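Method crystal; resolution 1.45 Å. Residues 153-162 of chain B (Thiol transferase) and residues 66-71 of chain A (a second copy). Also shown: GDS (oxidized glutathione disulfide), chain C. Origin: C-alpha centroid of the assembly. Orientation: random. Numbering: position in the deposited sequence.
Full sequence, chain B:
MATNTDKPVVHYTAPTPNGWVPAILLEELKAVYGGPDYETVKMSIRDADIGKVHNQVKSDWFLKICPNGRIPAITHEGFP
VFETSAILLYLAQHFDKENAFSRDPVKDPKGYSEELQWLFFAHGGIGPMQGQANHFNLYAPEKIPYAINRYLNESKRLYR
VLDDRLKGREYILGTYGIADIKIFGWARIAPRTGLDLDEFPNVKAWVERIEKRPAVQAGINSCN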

# COMPACT_ATOMS: atom_id res chain seq x y z
N ASN B 153 17.83 9.52 1.27
CA ASN B 153 17.35 10.49 0.27
C ASN B 153 15.89 10.25 -0.09
O ASN B 153 15.10 11.21 -0.21
CB ASN B 153 18.21 10.43 -0.98
CG ASN B 153 19.55 11.08 -0.79
OD1 ASN B 153 19.70 11.99 0.03
ND2 ASN B 153 20.54 10.63 -1.54
N GLU B 154 15.48 8.99 -0.25
CA GLU B 154 14.10 8.73 -0.62
C GLU B 154 13.17 9.09 0.54
O GLU B 154 12.07 9.64 0.31
CB GLU B 154 13.94 7.27 -1.06
CG GLU B 154 12.49 6.89 -1.38
CD GLU B 154 11.83 7.71 -2.48
OE1 GLU B 154 12.50 8.49 -3.20
OE2 GLU B 154 10.60 7.58 -2.61
N SER B 155 13.56 8.77 1.77
CA SER B 155 12.73 9.15 2.91
C SER B 155 12.59 10.69 2.98
O SER B 155 11.51 11.17 3.24
CB SER B 155 13.37 8.66 4.22
OG SER B 155 13.33 7.23 4.26
N LYS B 156 13.67 11.44 2.77
CA LYS B 156 13.58 12.90 2.74
C LYS B 156 12.60 13.37 1.65
O LYS B 156 11.82 14.29 1.90
CB LYS B 156 14.96 13.52 2.51
CG LYS B 156 15.89 13.40 3.73
CD LYS B 156 17.30 13.74 3.34
CE LYS B 156 18.24 13.78 4.56
NZ LYS B 156 19.65 14.01 4.19
N ARG B 157 12.66 12.79 0.45
CA ARG B 157 11.76 13.18 -0.62
C ARG B 157 10.30 12.93 -0.23
O ARG B 157 9.45 13.82 -0.44
CB ARG B 157 12.12 12.37 -1.86
CG ARG B 157 11.37 12.83 -3.10
CD ARG B 157 11.54 11.83 -4.25
NE ARG B 157 10.76 10.62 -4.00
CZ ARG B 157 9.44 10.53 -4.16
NH1 ARG B 157 8.71 11.56 -4.59
NH2 ARG B 157 8.84 9.38 -3.88
N LEU B 158 10.03 11.78 0.37
CA LEU B 158 8.66 11.46 0.77
C LEU B 158 8.19 12.38 1.89
O LEU B 158 7.00 12.80 1.89
CB LEU B 158 8.58 10.00 1.25
CG LEU B 158 8.76 8.99 0.12
CD1 LEU B 158 9.10 7.60 0.74
CD2 LEU B 158 7.51 8.88 -0.74
N TYR B 159 9.07 12.72 2.83
CA TYR B 159 8.68 13.65 3.91
C TYR B 159 8.45 15.06 3.37
O TYR B 159 7.63 15.81 3.93
CB TYR B 159 9.66 13.58 5.09
CG TYR B 159 9.28 12.47 6.07
CD1 TYR B 159 9.54 11.13 5.77
CD2 TYR B 159 8.65 12.76 7.27
CE1 TYR B 159 9.18 10.12 6.65
CE2 TYR B 159 8.30 11.75 8.15
CZ TYR B 159 8.53 10.44 7.81
OH TYR B 159 8.17 9.45 8.69
N ARG B 160 9.15 15.43 2.30
CA ARG B 160 8.84 16.71 1.67
C ARG B 160 7.42 16.72 1.05
O ARG B 160 6.70 17.70 1.17
CB ARG B 160 9.88 17.06 0.62
CG ARG B 160 9.60 18.41 -0.01
CD ARG B 160 9.56 19.55 1.08
NE ARG B 160 10.85 19.74 1.79
CZ ARG B 160 10.98 20.21 3.03
NH1 ARG B 160 9.92 20.57 3.75
NH2 ARG B 160 12.19 20.32 3.56
N VAL B 161 7.05 15.61 0.41
CA VAL B 161 5.69 15.50 -0.14
C VAL B 161 4.67 15.66 1.01
O VAL B 161 3.69 16.43 0.91
CB VAL B 161 5.52 14.16 -0.83
CG1 VAL B 161 4.06 13.95 -1.24
CG2 VAL B 161 6.43 14.07 -2.05
N LEU B 162 4.92 14.94 2.12
CA LEU B 162 4.04 15.05 3.28
C LEU B 162 4.00 16.47 3.88
O LEU B 162 2.91 16.99 4.15
CB LEU B 162 4.46 14.02 4.32
CG LEU B 162 3.59 13.99 5.58
CD1 LEU B 162 2.13 13.60 5.25
CD2 LEU B 162 4.21 13.05 6.61
N1 GDS C . 3.27 3.38 -4.96
CA1 GDS C . 3.21 3.95 -6.34
C1 GDS C . 2.01 3.31 -7.07
OE1 GDS C . 1.64 2.16 -6.72
OE2 GDS C . 1.45 3.98 -7.96
CB1 GDS C . 4.50 3.59 -7.10
CG1 GDS C . 4.55 4.25 -8.49
CD1 GDS C . 5.96 4.12 -9.05
O1 GDS C . 6.89 3.55 -8.50
N2 GDS C . 6.16 4.78 -10.24
CA2 GDS C . 7.44 4.77 -10.96
C2 GDS C . 7.84 6.19 -11.29
O2 GDS C . 7.00 7.02 -11.71
CB2 GDS C . 7.39 3.99 -12.27
SG2 GDS C . 6.82 2.30 -12.12
N3 GDS C . 9.15 6.45 -11.12
CA3 GDS C . 9.66 7.79 -11.45
C3 GDS C . 10.48 8.38 -10.36
OE3 GDS C . 10.90 9.53 -10.57
OE4 GDS C . 10.67 7.72 -9.31
N4 GDS C . 8.19 1.16 -7.53
CA4 GDS C . 8.01 0.63 -6.19
C4 GDS C . 6.52 0.33 -5.81
OE5 GDS C . 5.69 0.12 -6.72
OE6 GDS C . 6.28 0.32 -4.60
C5 GDS C . 9.30 0.87 -8.21
O5 GDS C . 10.21 0.15 -7.74
CA5 GDS C . 9.44 1.48 -9.60
N5 GDS C . 10.85 1.88 -9.83
CB5 GDS C . 8.95 0.40 -10.59
SG5 GDS C . 8.81 1.07 -12.24
CA6 GDS C . 12.91 5.29 -8.45
C6 GDS C . 13.85 4.52 -7.51
OE7 GDS C . 13.38 3.57 -6.85
OE8 GDS C . 15.03 4.94 -7.42
N6 GDS C . 13.22 6.72 -8.33
CB6 GDS C . 13.11 4.83 -9.93
CG6 GDS C . 12.68 3.37 -10.27
CD6 GDS C . 11.20 3.18 -10.08
O6 GDS C . 10.37 4.07 -10.10
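Chain A (66-71) CPNGRI

A helix that packs against a loop at a subunit interface often offers side chains spaced three or four residues apart, so that a single face meets the neighbouring chain. The contact between two copies of this thiol transferase is a compact example. Residues 153-162 of chain B lie wholly within a helix that extends beyond both ends of the stretch, held by regular backbone bonds such as Val B161 N to Arg B157 O (3.1 Å). Chain A contributes no regular helix or strand, so no crossing angle applies. Instead it presents a type I beta turn from Cys A66 to Gly A69, closed by a hydrogen bond from Gly A69 N to Cys A66 O (2.9 Å), and then an extended segment through Arg A70 and Ile A71. Gly A69 has a positive phi of 62°, a conformation that favours glycine. The CA atoms nearest each other across the contact are those of Val B161 and Asn A68, 6.3 Å apart. From there the order of contacts is antiparallel in sense: Pro A67 sits by Val B161, Asn A68 by Arg B157, and Arg A70 reaches Glu B154. Together the stretches bury 248 Å².

Hydrogen bonding across the contact centres on Arg B157, whose CA-to-CB bond points toward chain A. Its NH2 and NH1 both donate to Asn A68 OD1, at 2.9 and 3.0 Å respectively, and the oxygen lies at the guanidinium edge, near its plane, where the N-H groups can reach it. A weak third bond runs from Arg B157 NH1 to the backbone oxygen Asn A68 O (3.0 Å, with an angle of 127°). One arginine thus reads both the side chain and the backbone of the same turn residue.

Charge pairing illustrates how an acid can reconcile two neighbouring bases. Arg B157 NE and NH2 donate to Glu B154 OE1 and OE2 at 2.9 and 2.8 Å, a two-pronged salt bridge within the helix. Across the interface, Glu B154 OE2 also forms a salt bridge with Arg A70 NH2 at 3.2 Å. The carboxylate therefore offsets the proximity of like charges, Arg B157 NH2 and Arg A70 NH2, which stand 3.7 Å apart. A water reinforces this corner, donating to Glu B154 OE1 (2.8 Å) and accepting from GDS N6 (3.0 Å) and, weakly, from Arg A70 NH2 (3.3 Å).

Apolar packing is slight by comparison. The CA-to-CB bond of Val B161 points toward the turn, and its CG1 lies 4.3 Å from Pro A67 CB. Methyl groups also approach oxygens of the turn: Val B161 CG2 is 3.7 Å from Pro A67 O, and Leu B158 CD2 is 3.7 Å from Asn A68 OD1.

The same loop also holds the glutathione disulfide. Arg A70 NH1 donates to GDS O1 (3.1 Å), while Ile A71 pairs through its backbone, N to GDS O2 (2.9 Å) and O from GDS N2 (2.8 Å). Arg A70 thereby links subunit contact and ligand.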

# COMPACT_ATOMS: atom_id res chain seq x y z
N CYS A 66 -0.36 14.36 -9.37
CA CYS A 66 0.27 13.36 -8.50
C CYS A 66 1.35 14.03 -7.67
O CYS A 66 2.44 14.30 -8.17
CB CYS A 66 0.92 12.24 -9.30
SG CYS A 66 1.70 11.01 -8.22
N PRO A 67 1.06 14.33 -6.40
CA PRO A 67 2.05 15.09 -5.60
C PRO A 67 3.35 14.33 -5.36
O PRO A 67 4.37 14.95 -5.05
CB PRO A 67 1.31 15.38 -4.29
CG PRO A 67 0.12 14.48 -4.27
CD PRO A 67 -0.22 14.12 -5.71
N ASN A 68 3.33 13.01 -5.53
CA ASN A 68 4.51 12.20 -5.40
C ASN A 68 5.41 12.24 -6.63
O ASN A 68 6.52 11.73 -6.58
CB ASN A 68 4.08 10.76 -5.12
CG ASN A 68 5.22 9.85 -4.66
OD1 ASN A 68 6.10 10.26 -3.89
ND2 ASN A 68 5.17 8.59 -5.07
N GLY A 69 4.94 12.83 -7.74
CA GLY A 69 5.78 12.87 -8.93
C GLY A 69 6.15 11.51 -9.49
O GLY A 69 7.30 11.26 -9.81
N ARG A 70 5.15 10.62 -9.59
CA ARG A 70 5.36 9.27 -10.14
C ARG A 70 4.11 8.88 -10.94
O ARG A 70 3.03 9.45 -10.74
CB ARG A 70 5.56 8.24 -9.02
CG ARG A 70 6.89 8.39 -8.30
CD ARG A 70 7.33 7.03 -7.69
NE ARG A 70 8.54 7.18 -6.93
CZ ARG A 70 9.10 6.19 -6.27
NH1 ARG A 70 8.53 4.99 -6.29
NH2 ARG A 70 10.21 6.42 -5.56
N ILE A 71 4.30 7.97 -11.89
CA ILE A 71 3.14 7.37 -12.57
C ILE A 71 2.77 6.04 -11.91
O ILE A 71 3.57 5.42 -11.20
CB ILE A 71 3.36 7.19 -14.11
CG1 ILE A 71 4.57 6.32 -14.44
CG2 ILE A 71 3.48 8.53 -14.81
CD1 ILE A 71 4.28 4.80 -14.37
O HOH W 1 12.70 8.57 -6.03